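Local coordinates for HNH nuclease domain-containing protein (Streptomyces coelicolor, PDB 5ZMO), which recognises phosphorothioated DNA through its sulfur-binding domain, one part of a type IV restriction endonuclease that probably cleaves such DNA with an HNH nuclease domain, at residues Pro49-Met61 against Glu68-Ala80. Residues are numbered along the deposited sequence; the frame is centred on the assembly and turned at random.
Sequences PWSTTRDAVAPLM and EDGVDGVRYPFWA. With nucleotides of chain B.
Trp50 drives the edge of its six-membered ring at the face of Phe78 in a T-shaped stack, planes 65° apart, with Trp50 CE3 over the centre of the phenyl ring and 3.8 Å from Phe78 CG. Swinging CG of Trp50 away from its backbone N (chi1 160°) lays the indole along helix 70-83, where CH2 reaches Arg75 CB at 3.7 Å; NE1 is hydrogen-bonded to Asn110. With an alanine at Phe78 the Trp50 edge is likely to lose the aromatic face it meets, and the Thr53 methyl the ring beside it.

Aliphatic packing continues toward the turn: Val74 CG1 meets Val57 CG1 at 4.0 Å, and Val71 lies alongside the Arg54 methylenes. The two helices, consecutive in the sulfur-binding domain and joined by a short connection, cross with their segments 50-61 and 70-80 at 110°, and on the second Tyr76 OH accepts a hydrogen bond from N4 of DC5 of chain B (3.2 Å).

Where the backbones come closest, at Ala58 and Gly70, Gly70 CA donates a C-H...O contact to Ala58 O (3.5 Å), an approach made possible by the absence of a side chain at Gly70. Met61 fits as a knob among Gly70, Gly73, Val74 and Pro77, its bent chain bringing CE to 4.2 Å from Pro77 CG.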
ATOM      1  N   PRO A  49      -0.798   7.248  10.784  1.00 24.09           N
ATOM      2  CA  PRO A  49       0.633   7.198  11.167  1.00 24.25           C
ATOM      3  C   PRO A  49       1.417   5.937  10.669  1.00 21.60           C
ATOM      4  O   PRO A  49       0.862   4.841  10.546  1.00 22.57           O
ATOM      5  CB  PRO A  49       0.591   7.204  12.691  1.00 27.65           C
ATOM      6  CG  PRO A  49      -0.815   7.634  13.114  1.00 29.20           C
ATOM      7  CD  PRO A  49      -1.697   7.248  11.965  1.00 28.47           C
ATOM      8  N   TRP A  50       2.716   6.123  10.393  1.00 20.62           N
ATOM      9  CA  TRP A  50       3.591   4.972  10.186  1.00 23.78           C
ATOM     10  C   TRP A  50       3.381   3.820  11.176  1.00 22.93           C
ATOM     11  O   TRP A  50       3.281   2.652  10.756  1.00 22.40           O
ATOM     12  CB  TRP A  50       5.051   5.403  10.190  1.00 22.81           C
ATOM     13  CG  TRP A  50       6.024   4.373  10.452  1.00 22.66           C
ATOM     14  CD1 TRP A  50       6.809   4.209  11.591  1.00 22.43           C
ATOM     15  CD2 TRP A  50       6.318   3.229   9.616  1.00 21.68           C
ATOM     16  NE1 TRP A  50       7.572   3.099  11.477  1.00 22.30           N
ATOM     17  CE2 TRP A  50       7.329   2.494  10.264  1.00 20.74           C
ATOM     18  CE3 TRP A  50       5.889   2.829   8.343  1.00 22.82           C
ATOM     19  CZ2 TRP A  50       7.874   1.332   9.721  1.00 21.96           C
ATOM     20  CZ3 TRP A  50       6.414   1.607   7.801  1.00 22.61           C
ATOM     21  CH2 TRP A  50       7.400   0.893   8.502  1.00 21.25           C
ATOM     22  N   SER A  51       3.349   4.121  12.472  1.00 22.06           N
ATOM     23  CA  SER A  51       3.222   3.094  13.473  1.00 24.43           C
ATOM     24  C   SER A  51       1.923   2.273  13.303  1.00 25.73           C
ATOM     25  O   SER A  51       1.944   1.008  13.320  1.00 25.49           O
ATOM     26  CB  SER A  51       3.367   3.715  14.868  1.00 26.73           C
ATOM     27  OG  SER A  51       2.313   4.664  15.077  1.00 25.03           O
ATOM     28  N   THR A  52       0.805   2.948  13.019  1.00 23.76           N
ATOM     29  CA  THR A  52      -0.450   2.230  12.832  1.00 24.15           C
ATOM     30  C   THR A  52      -0.395   1.388  11.556  1.00 24.64           C
ATOM     31  O   THR A  52      -0.863   0.271  11.532  1.00 22.31           O
ATOM     32  CB  THR A  52      -1.586   3.226  12.618  1.00 28.07           C
ATOM     33  OG1 THR A  52      -1.551   4.132  13.709  1.00 29.78           O
ATOM     34  CG2 THR A  52      -2.912   2.503  12.529  1.00 28.95           C
ATOM     35  N   THR A  53       0.255   1.932  10.546  1.00 22.33           N
ATOM     36  CA  THR A  53       0.240   1.330   9.212  1.00 22.76           C
ATOM     37  C   THR A  53       1.157   0.098   9.289  1.00 22.46           C
ATOM     38  O   THR A  53       0.796  -0.962   8.797  1.00 22.34           O
ATOM     39  CB  THR A  53       0.745   2.307   8.125  1.00 22.36           C
ATOM     40  OG1 THR A  53      -0.122   3.442   8.082  1.00 22.59           O
ATOM     41  CG2 THR A  53       0.794   1.640   6.764  1.00 23.91           C
ATOM     42  N   ARG A  54       2.352   0.282   9.837  1.00 21.90           N
ATOM     43  CA  ARG A  54       3.314  -0.800  10.098  1.00 22.72           C
ATOM     44  C   ARG A  54       2.648  -1.946  10.821  1.00 24.74           C
ATOM     45  O   ARG A  54       2.714  -3.094  10.375  1.00 22.55           O
ATOM     46  CB  ARG A  54       4.493  -0.299  10.865  1.00 25.24           C
ATOM     47  CG  ARG A  54       5.435  -1.342  11.415  1.00 25.35           C
ATOM     48  CD  ARG A  54       6.260  -0.695  12.507  1.00 27.11           C
ATOM     49  NE  ARG A  54       5.408  -0.477  13.708  1.00 28.70           N
ATOM     50  CZ  ARG A  54       5.731   0.317  14.724  1.00 26.43           C
ATOM     51  NH1 ARG A  54       6.850   1.043  14.712  1.00 30.35           N
ATOM     52  NH2 ARG A  54       4.868   0.461  15.725  1.00 24.14           N
ATOM     53  N   ASP A  55       1.927  -1.637  11.890  1.00 22.44           N
ATOM     54  CA  ASP A  55       1.282  -2.687  12.671  1.00 23.88           C
ATOM     55  C   ASP A  55       0.138  -3.410  11.996  1.00 26.04           C
ATOM     56  O   ASP A  55       0.019  -4.617  12.181  1.00 24.46           O
ATOM     57  CB  ASP A  55       0.907  -2.207  14.075  1.00 25.21           C
ATOM     58  CG  ASP A  55       2.168  -1.883  14.954  1.00 32.26           C
ATOM     59  OD1 ASP A  55       3.338  -2.249  14.638  1.00 30.64           O
ATOM     60  OD2 ASP A  55       1.996  -1.319  16.055  1.00 40.70           O
ATOM     61  N   ALA A  56      -0.636  -2.715  11.162  1.00 24.67           N
ATOM     62  CA  ALA A  56      -1.653  -3.305  10.381  1.00 25.21           C
ATOM     63  C   ALA A  56      -1.126  -4.148   9.229  1.00 24.59           C
ATOM     64  O   ALA A  56      -1.655  -5.231   8.910  1.00 22.89           O
ATOM     65  CB  ALA A  56      -2.582  -2.226   9.835  1.00 24.64           C
ATOM     66  N   VAL A  57      -0.081  -3.653   8.576  1.00 21.39           N
ATOM     67  CA  VAL A  57       0.293  -4.205   7.302  1.00 21.68           C
ATOM     68  C   VAL A  57       1.392  -5.254   7.409  1.00 21.44           C
ATOM     69  O   VAL A  57       1.449  -6.193   6.603  1.00 21.66           O
ATOM     70  CB  VAL A  57       0.648  -3.105   6.266  1.00 21.53           C
ATOM     71  CG1 VAL A  57       1.033  -3.739   4.922  1.00 22.78           C
ATOM     72  CG2 VAL A  57      -0.527  -2.211   6.039  1.00 23.87           C
ATOM     73  N   ALA A  58       2.222  -5.146   8.424  1.00 20.31           N
ATOM     74  CA  ALA A  58       3.341  -6.102   8.589  1.00 19.92           C
ATOM     75  C   ALA A  58       2.897  -7.578   8.558  1.00 21.64           C
ATOM     76  O   ALA A  58       3.536  -8.427   7.889  1.00 21.21           O
ATOM     77  CB  ALA A  58       4.178  -5.798   9.862  1.00 20.88           C
ATOM     78  N   PRO A  59       1.865  -7.934   9.339  1.00 21.37           N
ATOM     79  CA  PRO A  59       1.464  -9.336   9.281  1.00 22.06           C
ATOM     80  C   PRO A  59       0.841  -9.768   7.960  1.00 21.42           C
ATOM     81  O   PRO A  59       0.971 -10.936   7.611  1.00 24.24           O
ATOM     82  CB  PRO A  59       0.315  -9.453  10.339  1.00 22.59           C
ATOM     83  CG  PRO A  59       0.142  -8.135  10.940  1.00 26.60           C
ATOM     84  CD  PRO A  59       1.099  -7.143  10.345  1.00 22.93           C
ATOM     85  N   LEU A  60       0.214  -8.849   7.228  1.00 21.87           N
ATOM     86  CA  LEU A  60      -0.235  -9.145   5.838  1.00 22.46           C
ATOM     87  C   LEU A  60       0.909  -9.334   4.846  1.00 24.36           C
ATOM     88  O   LEU A  60       0.836 -10.172   3.924  1.00 23.34           O
ATOM     89  CB  LEU A  60      -1.188  -8.089   5.303  1.00 24.62           C
ATOM     90  CG  LEU A  60      -2.346  -7.697   6.174  1.00 25.95           C
ATOM     91  CD1 LEU A  60      -3.077  -6.463   5.629  1.00 26.23           C
ATOM     92  CD2 LEU A  60      -3.337  -8.891   6.303  1.00 29.24           C
ATOM     93  N   MET A  61       1.934  -8.524   5.014  1.00 22.23           N
ATOM     94  CA  MET A  61       3.202  -8.628   4.252  1.00 25.90           C
ATOM     95  C   MET A  61       3.811 -10.029   4.448  1.00 26.41           C
ATOM     96  O   MET A  61       4.271 -10.696   3.475  1.00 25.52           O
ATOM     97  CB  MET A  61       4.171  -7.555   4.758  1.00 27.82           C
ATOM     98  CG  MET A  61       5.093  -6.843   3.808  1.00 37.57           C
ATOM     99  SD  MET A  61       4.372  -6.314   2.281  1.00 31.23           S
ATOM    100  CE  MET A  61       3.851  -4.625   2.514  1.00 30.92           C
ATOM    101  N   GLU A  68       9.878 -12.105   4.790  1.00 29.38           N
ATOM    102  CA  GLU A  68      10.339 -12.733   6.018  1.00 32.45           C
ATOM    103  C   GLU A  68      10.081 -11.824   7.216  1.00 27.55           C
ATOM    104  O   GLU A  68       9.642 -12.255   8.240  1.00 26.65           O
ATOM    105  CB  GLU A  68      11.883 -12.952   5.957  1.00 35.29           C
ATOM    106  CG  GLU A  68      12.401 -13.849   4.832  1.00 44.03           C
ATOM    107  CD  GLU A  68      12.026 -15.312   4.979  1.00 49.94           C
ATOM    108  OE1 GLU A  68      11.361 -15.675   5.982  1.00 45.22           O
ATOM    109  OE2 GLU A  68      12.403 -16.113   4.088  1.00 51.30           O
ATOM    110  N   ASP A  69      10.369 -10.546   7.058  1.00 28.40           N
ATOM    111  CA  ASP A  69      10.172  -9.567   8.144  1.00 25.59           C
ATOM    112  C   ASP A  69       9.241  -8.483   7.582  1.00 24.39           C
ATOM    113  O   ASP A  69       9.663  -7.613   6.808  1.00 26.16           O
ATOM    114  CB  ASP A  69      11.501  -9.067   8.549  1.00 24.84           C
ATOM    115  CG  ASP A  69      11.449  -7.952   9.589  1.00 25.39           C
ATOM    116  OD1 ASP A  69      10.368  -7.280   9.806  1.00 23.08           O
ATOM    117  OD2 ASP A  69      12.517  -7.704  10.216  1.00 29.01           O
ATOM    118  N   GLY A  70       8.006  -8.533   8.041  1.00 22.25           N
ATOM    119  CA  GLY A  70       6.948  -7.644   7.578  1.00 23.46           C
ATOM    120  C   GLY A  70       7.147  -6.187   7.915  1.00 22.12           C
ATOM    121  O   GLY A  70       6.644  -5.315   7.149  1.00 22.27           O
ATOM    122  N   VAL A  71       7.867  -5.890   9.024  1.00 21.20           N
ATOM    123  CA  VAL A  71       8.095  -4.514   9.413  1.00 21.29           C
ATOM    124  C   VAL A  71       9.115  -3.903   8.448  1.00 24.85           C
ATOM    125  O   VAL A  71       8.926  -2.836   7.818  1.00 22.27           O
ATOM    126  CB  VAL A  71       8.623  -4.458  10.865  1.00 23.39           C
ATOM    127  CG1 VAL A  71       9.071  -3.078  11.179  1.00 25.26           C
ATOM    128  CG2 VAL A  71       7.527  -4.886  11.826  1.00 25.91           C
ATOM    129  N   ASP A  72      10.207  -4.655   8.341  1.00 22.69           N
ATOM    130  CA  ASP A  72      11.251  -4.301   7.411  1.00 28.29           C
ATOM    131  C   ASP A  72      10.680  -4.184   6.004  1.00 24.68           C
ATOM    132  O   ASP A  72      11.128  -3.350   5.250  1.00 33.55           O
ATOM    133  CB  ASP A  72      12.381  -5.345   7.440  1.00 31.25           C
ATOM    134  CG  ASP A  72      13.557  -4.956   6.532  1.00 35.07           C
ATOM    135  OD1 ASP A  72      14.128  -3.882   6.752  1.00 39.05           O
ATOM    136  OD2 ASP A  72      13.855  -5.752   5.623  1.00 36.42           O
ATOM    137  N   GLY A  73       9.735  -5.022   5.651  1.00 25.29           N
ATOM    138  CA  GLY A  73       9.046  -5.062   4.420  1.00 23.94           C
ATOM    139  C   GLY A  73       8.207  -3.837   4.138  1.00 27.26           C
ATOM    140  O   GLY A  73       8.337  -3.226   3.073  1.00 23.49           O
ATOM    141  N   VAL A  74       7.298  -3.489   5.065  1.00 24.95           N
ATOM    142  CA  VAL A  74       6.350  -2.355   4.864  1.00 26.27           C
ATOM    143  C   VAL A  74       7.025  -0.982   4.605  1.00 23.70           C
ATOM    144  O   VAL A  74       6.433  -0.119   3.897  1.00 22.33           O
ATOM    145  CB  VAL A  74       5.356  -2.046   6.033  1.00 30.77           C
ATOM    146  CG1 VAL A  74       4.150  -1.307   5.466  1.00 31.07           C
ATOM    147  CG2 VAL A  74       4.786  -3.240   6.740  1.00 40.21           C
ATOM    148  N   ARG A  75       8.210  -0.749   5.176  1.00 20.89           N
ATOM    149  CA  ARG A  75       8.877   0.524   5.071  1.00 22.73           C
ATOM    150  C   ARG A  75       9.195   0.833   3.572  1.00 21.57           C
ATOM    151  O   ARG A  75       9.130   2.014   3.181  1.00 21.81           O
ATOM    152  CB  ARG A  75      10.100   0.632   5.963  1.00 26.03           C
ATOM    153  CG  ARG A  75      11.217  -0.270   5.595  1.00 29.96           C
ATOM    154  CD  ARG A  75      12.153  -0.431   6.764  1.00 33.16           C
ATOM    155  NE  ARG A  75      13.280  -1.247   6.377  1.00 38.53           N
ATOM    156  CZ  ARG A  75      14.467  -0.799   5.957  1.00 34.48           C
ATOM    157  NH1 ARG A  75      15.390  -1.706   5.679  1.00 34.62           N
ATOM    158  NH2 ARG A  75      14.743   0.476   5.844  1.00 32.28           N
ATOM    159  N   TYR A  76       9.468  -0.198   2.759  1.00 20.09           N
ATOM    160  CA  TYR A  76       9.865   0.013   1.338  1.00 21.26           C
ATOM    161  C   TYR A  76       8.732   0.679   0.502  1.00 20.52           C
ATOM    162  O   TYR A  76       8.944   1.762   0.003  1.00 20.92           O
ATOM    163  CB  TYR A  76      10.352  -1.244   0.706  1.00 20.88           C
ATOM    164  CG  TYR A  76      11.732  -1.647   1.230  1.00 22.05           C
ATOM    165  CD1 TYR A  76      12.839  -0.854   0.982  1.00 24.05           C
ATOM    166  CD2 TYR A  76      11.898  -2.823   1.940  1.00 24.55           C
ATOM    167  CE1 TYR A  76      14.076  -1.231   1.418  1.00 24.70           C
ATOM    168  CE2 TYR A  76      13.117  -3.164   2.493  1.00 26.80           C
ATOM    169  CZ  TYR A  76      14.210  -2.380   2.202  1.00 26.45           C
ATOM    170  OH  TYR A  76      15.465  -2.728   2.669  1.00 28.94           O
ATOM    171  N   PRO A  77       7.518   0.101   0.489  1.00 19.99           N
ATOM    172  CA  PRO A  77       6.393   0.720  -0.296  1.00 19.27           C
ATOM    173  C   PRO A  77       5.846   1.977   0.377  1.00 18.17           C
ATOM    174  O   PRO A  77       5.328   2.843  -0.306  1.00 21.28           O
ATOM    175  CB  PRO A  77       5.330  -0.388  -0.363  1.00 17.49           C
ATOM    176  CG  PRO A  77       5.638  -1.236   0.842  1.00 18.17           C
ATOM    177  CD  PRO A  77       7.167  -1.239   0.991  1.00 19.02           C
ATOM    178  N   PHE A  78       5.956   2.066   1.699  1.00 17.26           N
ATOM    179  CA  PHE A  78       5.497   3.230   2.473  1.00 20.27           C
ATOM    180  C   PHE A  78       6.124   4.498   1.966  1.00 22.95           C
ATOM    181  O   PHE A  78       5.507   5.555   1.997  1.00 23.13           O
ATOM    182  CB  PHE A  78       5.774   3.018   3.942  1.00 19.99           C
ATOM    183  CG  PHE A  78       5.197   4.048   4.837  1.00 20.04           C
ATOM    184  CD1 PHE A  78       3.878   3.937   5.265  1.00 18.81           C
ATOM    185  CD2 PHE A  78       5.955   5.129   5.249  1.00 24.04           C
ATOM    186  CE1 PHE A  78       3.353   4.878   6.140  1.00 22.01           C
ATOM    187  CE2 PHE A  78       5.443   6.069   6.089  1.00 22.61           C
ATOM    188  CZ  PHE A  78       4.105   5.956   6.531  1.00 22.36           C
ATOM    189  N   TRP A  79       7.355   4.376   1.499  1.00 19.60           N
ATOM    190  CA  TRP A  79       8.049   5.474   0.809  1.00 22.23           C
ATOM    191  C   TRP A  79       8.010   5.461  -0.687  1.00 20.86           C
ATOM    192  O   TRP A  79       7.720   6.487  -1.316  1.00 22.71           O
ATOM    193  CB  TRP A  79       9.532   5.421   1.246  1.00 24.28           C
ATOM    194  CG  TRP A  79      10.355   6.630   0.755  1.00 23.43           C
ATOM    195  CD1 TRP A  79      11.350   6.589  -0.191  1.00 24.82           C
ATOM    196  CD2 TRP A  79      10.351   7.946   1.272  1.00 24.76           C
ATOM    197  NE1 TRP A  79      11.867   7.839  -0.369  1.00 25.29           N
ATOM    198  CE2 TRP A  79      11.332   8.681   0.545  1.00 27.43           C
ATOM    199  CE3 TRP A  79       9.616   8.599   2.243  1.00 27.82           C
ATOM    200  CZ2 TRP A  79      11.562  10.013   0.767  1.00 32.48           C
ATOM    201  CZ3 TRP A  79       9.864   9.949   2.469  1.00 30.63           C
ATOM    202  CH2 TRP A  79      10.826  10.621   1.732  1.00 30.46           C
ATOM    203  N   ALA A  80       8.190   4.299  -1.299  1.00 21.47           N
ATOM    204  CA  ALA A  80       8.314   4.170  -2.752  1.00 23.28           C
ATOM    205  C   ALA A  80       7.062   4.496  -3.512  1.00 24.33           C
ATOM    206  O   ALA A  80       7.140   4.953  -4.635  1.00 22.83           O
ATOM    207  CB  ALA A  80       8.773   2.804  -3.144  1.00 26.29           C
TER
ATOM    208  P    DC B   5      13.360  -8.298  -1.083  1.00 31.00           P
ATOM    209  OP1  DC B   5      12.806  -9.525  -1.686  1.00 31.29           O
ATOM    210  OP2  DC B   5      13.257  -7.941   0.332  1.00 28.92           O
ATOM    211  O5'  DC B   5      14.919  -8.229  -1.417  1.00 27.14           O
ATOM    212  C5'  DC B   5      15.366  -8.536  -2.731  1.00 27.45           C
ATOM    213  C4'  DC B   5      16.860  -8.754  -2.703  1.00 23.29           C
ATOM    214  O4'  DC B   5      17.580  -7.523  -2.488  1.00 24.62           O
ATOM    215  C3'  DC B   5      17.364  -9.723  -1.635  1.00 28.48           C
ATOM    216  O3'  DC B   5      18.445 -10.454  -2.263  1.00 29.90           O
ATOM    217  C2'  DC B   5      17.897  -8.795  -0.547  1.00 26.29           C
ATOM    218  C1'  DC B   5      18.422  -7.592  -1.326  1.00 24.79           C
ATOM    219  N1   DC B   5      18.381  -6.270  -0.656  1.00 22.39           N
ATOM    220  C2   DC B   5      19.494  -5.437  -0.653  1.00 22.25           C
ATOM    221  O2   DC B   5      20.580  -5.868  -1.093  1.00 26.06           O
ATOM    222  N3   DC B   5      19.402  -4.209  -0.087  1.00 22.72           N
ATOM    223  C4   DC B   5      18.252  -3.815   0.464  1.00 21.85           C
ATOM    224  N4   DC B   5      18.201  -2.592   0.990  1.00 24.00           N
ATOM    225  C5   DC B   5      17.091  -4.631   0.438  1.00 21.28           C
ATOM    226  C6   DC B   5      17.201  -5.844  -0.105  1.00 23.08           C
TER